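Local coordinates for protein homoserine O-acetyltransferase (Pseudomonas veronii, PDB 5EFZ) that hydrolyses ethyl acetate to ethanol and acetate as a homodimeric acetyl esterase of the alpha/beta-hydrolase fold, serving the breakdown of short-chain methyl ketones, at residues A[39-44]-A[112-117]; A[106-111]-A[263-268]. All blocks are in the same frame, centred on the assembly; numbering follows the deposited sequence.

In the fold
Both interactions use the long loop that runs from strand 92-96 to helix 124-139, and along the chain their segments alternate. Interaction 2 is the buried one: residues 106-111 meet the first turn of helix 263-274, mainly through amide, hydroxyl and water hydrogen bonds. Interaction 1 lies nearer the surface, where residues 112-117 meet the chain around strand 40-41, chiefly Leu114 against Arg39 and Pro42, with one hydrogen bond between the segments. Their centres are about 10 Å apart, and a probable backbone hydrogen bond from Gly116 N to Ala107 O joins them. Thus the outer contact relies on a leucine and a charged guanidinium, the inner on neutral hydrogen-bonding groups beside an alanine methyl.

Interaction 1: residues A[39-44]-A[112-117]; sequences RCMPEC and GSLAGP
Leu114 carries this contact between two peripheral pieces of the alpha/beta-hydrolase fold: the chain around strand 40-41, which pairs antiparallel with strand 33-34, and a 3-10 turn at 113-114 in the loop before helix 124-139. Its two methyl groups divide the work. CD1 points at the ring of Pro42, 3.9 Å from CD, and also lies beside the backbone of Met41, at 4.2 Å from its CA. CD2 sits over one face of the Arg39 guanidinium, 3.5 Å from NH2 and offset toward the rim. A branched aliphatic side chain suits this place because it can meet a proline ring with one branch and a flat cation with the other.

The same NH2 makes the hydrogen bond of the contact, to Ser113 O at 3.2 Å. The oxygen lies almost in the guanidinium plane, whereas the nitrogen stands well above the carbonyl plane, so the approach avoids the carbonyl lone-pair directions. NH1 bonds to Gly118 O, and these two carbonyls probably fix the rotation of the guanidinium, leaving its face turned to the leucine. Arginine is apt here, because its N-H groups point outward in the plane of the guanidinium while the flat face can pack against a methyl group.

Farther out, Met41 pairs through its backbone with Leu33, and its buried side chain packs on Leu33, Leu35 and Ser105. The arginine reaches the turn by a chain extended at chi2 and bent at chi3 (72°), which brings CZ within 3.8 Å of Leu114 CD2.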
ATOM      1  N   ARG A  39       0.727  21.348  26.527  1.00 30.69           N
ATOM      2  CA  ARG A  39       1.959  22.090  26.753  1.00 30.35           C
ATOM      3  C   ARG A  39       1.899  23.485  26.124  1.00 30.54           C
ATOM      4  O   ARG A  39       1.153  23.714  25.173  1.00 28.58           O
ATOM      5  CB  ARG A  39       3.145  21.293  26.201  1.00 28.72           C
ATOM      6  CG  ARG A  39       3.350  19.979  26.964  1.00 31.35           C
ATOM      7  CD  ARG A  39       4.502  19.154  26.418  1.00 28.67           C
ATOM      8  NE  ARG A  39       5.797  19.738  26.744  1.00 27.67           N
ATOM      9  CZ  ARG A  39       6.941  19.318  26.223  1.00 27.41           C
ATOM     10  NH1 ARG A  39       6.941  18.322  25.348  1.00 25.62           N
ATOM     11  NH2 ARG A  39       8.075  19.896  26.572  1.00 28.60           N
ATOM     12  N   CYS A  40       2.668  24.416  26.671  1.00 32.08           N
ATOM     13  CA  CYS A  40       2.764  25.746  26.088  1.00 34.74           C
ATOM     14  C   CYS A  40       4.113  25.923  25.394  1.00 34.89           C
ATOM     15  O   CYS A  40       5.147  25.670  26.005  1.00 37.88           O
ATOM     16  CB  CYS A  40       2.586  26.826  27.176  1.00 38.45           C
ATOM     17  SG  CYS A  40       2.243  28.524  26.513  1.00 56.74           S
ATOM     18  N   MET A  41       4.117  26.356  24.135  1.00 31.76           N
ATOM     19  CA  MET A  41       5.360  26.824  23.517  1.00 29.78           C
ATOM     20  C   MET A  41       5.580  28.283  23.930  1.00 34.16           C
ATOM     21  O   MET A  41       4.748  29.132  23.633  1.00 35.77           O
ATOM     22  CB  MET A  41       5.305  26.716  21.999  1.00 25.02           C
ATOM     23  CG  MET A  41       4.837  25.365  21.490  1.00 27.17           C
ATOM     24  SD  MET A  41       4.836  25.397  19.673  1.00 36.27           S
ATOM     25  CE  MET A  41       6.559  25.719  19.327  1.00 29.70           C
ATOM     26  N   PRO A  42       6.689  28.577  24.623  1.00 36.11           N
ATOM     27  CA  PRO A  42       6.937  29.955  25.070  1.00 38.86           C
ATOM     28  C   PRO A  42       7.059  30.946  23.907  1.00 38.60           C
ATOM     29  O   PRO A  42       6.687  32.106  24.052  1.00 39.33           O
ATOM     30  CB  PRO A  42       8.270  29.855  25.807  1.00 41.30           C
ATOM     31  CG  PRO A  42       8.423  28.412  26.139  1.00 40.18           C
ATOM     32  CD  PRO A  42       7.753  27.657  25.049  1.00 35.57           C
ATOM     33  N   GLU A  43       7.620  30.506  22.786  1.00 35.12           N
ATOM     34  CA  GLU A  43       7.636  31.339  21.588  1.00 39.28           C
ATOM     35  C   GLU A  43       7.521  30.441  20.376  1.00 35.32           C
ATOM     36  O   GLU A  43       8.270  29.483  20.209  1.00 36.79           O
ATOM     37  CB  GLU A  43       8.895  32.205  21.498  1.00 46.34           C
ATOM     38  CG  GLU A  43      10.202  31.433  21.485  1.00 53.76           C
ATOM     39  CD  GLU A  43      11.332  32.197  20.813  1.00 60.83           C
ATOM     40  OE1 GLU A  43      11.137  33.393  20.493  1.00 64.97           O
ATOM     41  OE2 GLU A  43      12.413  31.600  20.597  1.00 61.61           O
ATOM     42  N   CYS A  44       6.547  30.732  19.539  1.00 31.36           N
ATOM     43  CA  CYS A  44       6.336  29.942  18.347  1.00 28.00           C
ATOM     44  C   CYS A  44       6.821  30.768  17.165  1.00 27.67           C
ATOM     45  O   CYS A  44       6.298  31.858  16.921  1.00 28.37           O
ATOM     46  CB  CYS A  44       4.863  29.560  18.203  1.00 28.56           C
ATOM     47  SG  CYS A  44       4.511  28.600  16.718  1.00 31.47           S
ATOM     48  N   GLY A 112      15.415  24.529  25.556  1.00 37.65           N
ATOM     49  CA  GLY A 112      14.614  24.305  26.750  1.00 36.15           C
ATOM     50  C   GLY A 112      14.039  22.894  26.771  1.00 35.05           C
ATOM     51  O   GLY A 112      14.653  21.948  26.260  1.00 30.76           O
ATOM     52  N   SER A 113      12.847  22.741  27.338  1.00 36.35           N
ATOM     53  CA  SER A 113      12.314  21.401  27.544  1.00 34.80           C
ATOM     54  C   SER A 113      11.718  20.836  26.244  1.00 32.10           C
ATOM     55  O   SER A 113      11.285  19.684  26.199  1.00 29.44           O
ATOM     56  CB  SER A 113      11.274  21.415  28.665  1.00 35.93           C
ATOM     57  OG  SER A 113      10.151  22.207  28.318  1.00 35.75           O
ATOM     58  N   LEU A 114      11.727  21.642  25.185  1.00 30.78           N
ATOM     59  CA  LEU A 114      11.141  21.254  23.900  1.00 27.03           C
ATOM     60  C   LEU A 114      12.180  20.707  22.918  1.00 26.49           C
ATOM     61  O   LEU A 114      11.856  20.373  21.781  1.00 25.01           O
ATOM     62  CB  LEU A 114      10.406  22.454  23.273  1.00 26.73           C
ATOM     63  CG  LEU A 114       9.078  22.851  23.914  1.00 28.63           C
ATOM     64  CD1 LEU A 114       8.607  24.235  23.441  1.00 29.84           C
ATOM     65  CD2 LEU A 114       8.014  21.807  23.598  1.00 27.20           C
ATOM     66  N   ALA A 115      13.427  20.568  23.354  1.00 24.60           N
ATOM     67  CA  ALA A 115      14.486  20.156  22.437  1.00 25.31           C
ATOM     68  C   ALA A 115      14.399  18.675  22.046  1.00 26.35           C
ATOM     69  O   ALA A 115      14.162  17.815  22.907  1.00 27.15           O
ATOM     70  CB  ALA A 115      15.873  20.462  23.084  1.00 30.01           C
ATOM     71  N   GLY A 116      14.587  18.379  20.757  1.00 25.10           N
ATOM     72  CA  GLY A 116      14.753  16.999  20.305  1.00 23.60           C
ATOM     73  C   GLY A 116      13.567  16.130  20.702  1.00 25.42           C
ATOM     74  O   GLY A 116      12.415  16.484  20.389  1.00 24.18           O
ATOM     75  N   PRO A 117      13.829  15.013  21.421  1.00 27.43           N
ATOM     76  CA  PRO A 117      12.789  14.076  21.873  1.00 28.61           C
ATOM     77  C   PRO A 117      11.790  14.769  22.784  1.00 28.29           C
ATOM     78  O   PRO A 117      10.683  14.269  22.962  1.00 32.69           O
ATOM     79  CB  PRO A 117      13.572  13.017  22.688  1.00 29.47           C
ATOM     80  CG  PRO A 117      14.977  13.211  22.352  1.00 31.38           C
ATOM     81  CD  PRO A 117      15.165  14.625  21.921  1.00 30.81           C
TER

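Interaction 2: residues A[106-111]-A[263-268]; sequences SASNTG and PNNLLT. With EDO (1,2-ethanediol), chain L.
From the first turn of helix 263-274 the carboxamide of Asn265 reaches the loop 106-111, its CG anti to the carbonyl carbon (chi1 -68°), with ND2 donating and OD1 accepting. ND2 gives a nearly straight hydrogen bond to Ser108 OG (2.8 Å, 169°), with the hydroxyl oxygen close to the amide plane. Serine suits this position, its short side chain presenting a hydroxyl acceptor; with chi1 of 63° the OG lies between backbone N and carbonyl carbon. OD1 takes a weak bond from Ser108 N at 3.3 Å and a shorter one from a water 3.0 Å away. That water accepts from Ala107 N and also bonds to Thr268 OG1, one helical turn on. An alanine in place of Asn265 would remove both amide ends and would probably loosen the hold on Ser108 and the water.

Beside this polar bridge, the Ala107 methyl meets Asn264 CB at 3.7 Å; its small size is consistent with the close approach of loop and helix. Within the loop, Asn109 OD1 accepts from Ser106 N at 2.8 Å, and Ser106 O receives both Asn109 N and Thr110 OG1.

A 1,2-ethanediol, probably from crystallisation, donates from O1 to Asn264 O. Asn264 ND2 bonds to Gly204 O, while the helix's other side, through Pro263, Leu266 and Leu267, packs on helix 182-196, placing the helix between it and the loop that follows strand 92-96.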
ATOM      1  N   SER A 106      10.547  23.686  15.844  1.00 22.22           N
ATOM      2  CA  SER A 106      10.563  22.249  15.677  1.00 18.59           C
ATOM      3  C   SER A 106      11.520  21.591  16.683  1.00 18.82           C
ATOM      4  O   SER A 106      12.304  22.273  17.347  1.00 19.83           O
ATOM      5  CB  SER A 106      11.007  21.871  14.250  1.00 18.63           C
ATOM      6  OG  SER A 106      10.226  22.526  13.253  1.00 20.52           O
ATOM      7  N   ALA A 107      11.447  20.275  16.784  1.00 17.41           N
ATOM      8  CA  ALA A 107      12.381  19.513  17.636  1.00 17.53           C
ATOM      9  C   ALA A 107      13.830  19.877  17.302  1.00 21.35           C
ATOM     10  O   ALA A 107      14.694  19.942  18.184  1.00 19.89           O
ATOM     11  CB  ALA A 107      12.154  17.970  17.443  1.00 18.12           C
ATOM     12  N   SER A 108      14.093  20.132  16.021  1.00 21.67           N
ATOM     13  CA  SER A 108      15.478  20.290  15.586  1.00 23.31           C
ATOM     14  C   SER A 108      16.055  21.677  15.828  1.00 24.98           C
ATOM     15  O   SER A 108      17.248  21.874  15.650  1.00 25.08           O
ATOM     16  CB  SER A 108      15.616  19.960  14.099  1.00 21.34           C
ATOM     17  OG  SER A 108      14.862  20.873  13.303  1.00 23.80           O
ATOM     18  N   ASN A 109      15.241  22.635  16.254  1.00 23.23           N
ATOM     19  CA  ASN A 109      15.746  23.996  16.399  1.00 25.00           C
ATOM     20  C   ASN A 109      15.202  24.734  17.628  1.00 29.47           C
ATOM     21  O   ASN A 109      15.351  25.955  17.728  1.00 27.86           O
ATOM     22  CB  ASN A 109      15.435  24.800  15.119  1.00 25.48           C
ATOM     23  CG  ASN A 109      13.937  24.912  14.838  1.00 25.79           C
ATOM     24  OD1 ASN A 109      13.127  24.888  15.765  1.00 22.87           O
ATOM     25  ND2 ASN A 109      13.562  25.065  13.544  1.00 22.90           N
ATOM     26  N   THR A 110      14.585  24.010  18.566  1.00 28.25           N
ATOM     27  CA  THR A 110      14.028  24.652  19.751  1.00 28.61           C
ATOM     28  C   THR A 110      14.807  24.217  21.006  1.00 29.18           C
ATOM     29  O   THR A 110      15.277  23.077  21.081  1.00 27.86           O
ATOM     30  CB  THR A 110      12.525  24.334  19.913  1.00 27.54           C
ATOM     31  OG1 THR A 110      11.823  24.697  18.703  1.00 25.35           O
ATOM     32  CG2 THR A 110      11.931  25.115  21.083  1.00 31.19           C
ATOM     33  N   GLY A 111      14.972  25.124  21.966  1.00 31.04           N
ATOM     34  CA  GLY A 111      15.744  24.787  23.157  1.00 33.55           C
ATOM     35  C   GLY A 111      14.854  24.492  24.344  1.00 35.79           C
ATOM     36  O   GLY A 111      13.662  24.252  24.177  1.00 33.26           O
ATOM     37  N   PRO A 263      14.920  12.820  11.778  1.00 18.51           N
ATOM     38  CA  PRO A 263      13.934  11.837  12.253  1.00 17.04           C
ATOM     39  C   PRO A 263      12.938  12.422  13.272  1.00 17.73           C
ATOM     40  O   PRO A 263      11.738  12.158  13.130  1.00 16.17           O
ATOM     41  CB  PRO A 263      14.813  10.748  12.906  1.00 18.51           C
ATOM     42  CG  PRO A 263      16.110  10.798  12.151  1.00 20.85           C
ATOM     43  CD  PRO A 263      16.298  12.282  11.772  1.00 20.50           C
ATOM     44  N   ASN A 264      13.400  13.217  14.243  1.00 18.43           N
ATOM     45  CA  ASN A 264      12.453  13.772  15.221  1.00 19.42           C
ATOM     46  C   ASN A 264      11.418  14.673  14.534  1.00 19.24           C
ATOM     47  O   ASN A 264      10.222  14.601  14.845  1.00 17.82           O
ATOM     48  CB  ASN A 264      13.163  14.549  16.321  1.00 17.62           C
ATOM     49  CG  ASN A 264      13.884  13.623  17.300  1.00 21.24           C
ATOM     50  OD1 ASN A 264      13.444  12.489  17.539  1.00 23.23           O
ATOM     51  ND2 ASN A 264      15.004  14.079  17.815  1.00 21.13           N
ATOM     52  N   ASN A 265      11.852  15.519  13.604  1.00 18.06           N
ATOM     53  CA  ASN A 265      10.854  16.334  12.861  1.00 17.66           C
ATOM     54  C   ASN A 265       9.832  15.498  12.059  1.00 17.50           C
ATOM     55  O   ASN A 265       8.617  15.801  12.018  1.00 16.45           O
ATOM     56  CB  ASN A 265      11.554  17.306  11.904  1.00 17.16           C
ATOM     57  CG  ASN A 265      12.328  18.388  12.618  1.00 19.33           C
ATOM     58  OD1 ASN A 265      12.177  18.615  13.841  1.00 18.69           O
ATOM     59  ND2 ASN A 265      13.210  19.059  11.862  1.00 19.78           N
ATOM     60  N   LEU A 266      10.290  14.449  11.391  1.00 16.94           N
ATOM     61  CA  LEU A 266       9.363  13.594  10.660  1.00 17.22           C
ATOM     62  C   LEU A 266       8.325  12.967  11.618  1.00 18.70           C
ATOM     63  O   LEU A 266       7.134  12.863  11.275  1.00 18.51           O
ATOM     64  CB  LEU A 266      10.124  12.484   9.896  1.00 17.66           C
ATOM     65  CG  LEU A 266      11.035  13.002   8.777  1.00 19.48           C
ATOM     66  CD1 LEU A 266      11.782  11.831   8.117  1.00 19.39           C
ATOM     67  CD2 LEU A 266      10.201  13.739   7.721  1.00 19.59           C
ATOM     68  N   LEU A 267       8.766  12.552  12.798  1.00 15.78           N
ATOM     69  CA  LEU A 267       7.847  11.932  13.771  1.00 16.07           C
ATOM     70  C   LEU A 267       6.830  12.966  14.288  1.00 18.15           C
ATOM     71  O   LEU A 267       5.657  12.637  14.521  1.00 18.26           O
ATOM     72  CB  LEU A 267       8.628  11.319  14.948  1.00 17.05           C
ATOM     73  CG  LEU A 267       9.567  10.147  14.592  1.00 21.56           C
ATOM     74  CD1 LEU A 267      10.177   9.576  15.886  1.00 24.18           C
ATOM     75  CD2 LEU A 267       8.859   9.056  13.827  1.00 22.87           C
ATOM     76  N   THR A 268       7.259  14.218  14.447  1.00 18.56           N
ATOM     77  CA  THR A 268       6.315  15.272  14.851  1.00 18.06           C
ATOM     78  C   THR A 268       5.213  15.430  13.802  1.00 16.13           C
ATOM     79  O   THR A 268       4.034  15.522  14.138  1.00 17.44           O
ATOM     80  CB  THR A 268       7.032  16.637  15.059  1.00 15.87           C
ATOM     81  OG1 THR A 268       8.032  16.478  16.074  1.00 20.00           O
ATOM     82  CG2 THR A 268       6.079  17.729  15.517  1.00 17.45           C
TER
HETATM   83  C1  EDO L 406      10.022  14.847  18.636  1.00 42.28           C
HETATM   84  O1  EDO L 406       9.234  14.010  17.749  1.00 41.83           O
HETATM   85  C2  EDO L 406       9.501  14.924  20.081  1.00 40.29           C
HETATM   86  O2  EDO L 406       8.125  14.541  20.286  1.00 37.24           O
HETATM   87  O   HOH W   1       9.592  18.709  15.288  1.00 17.73           O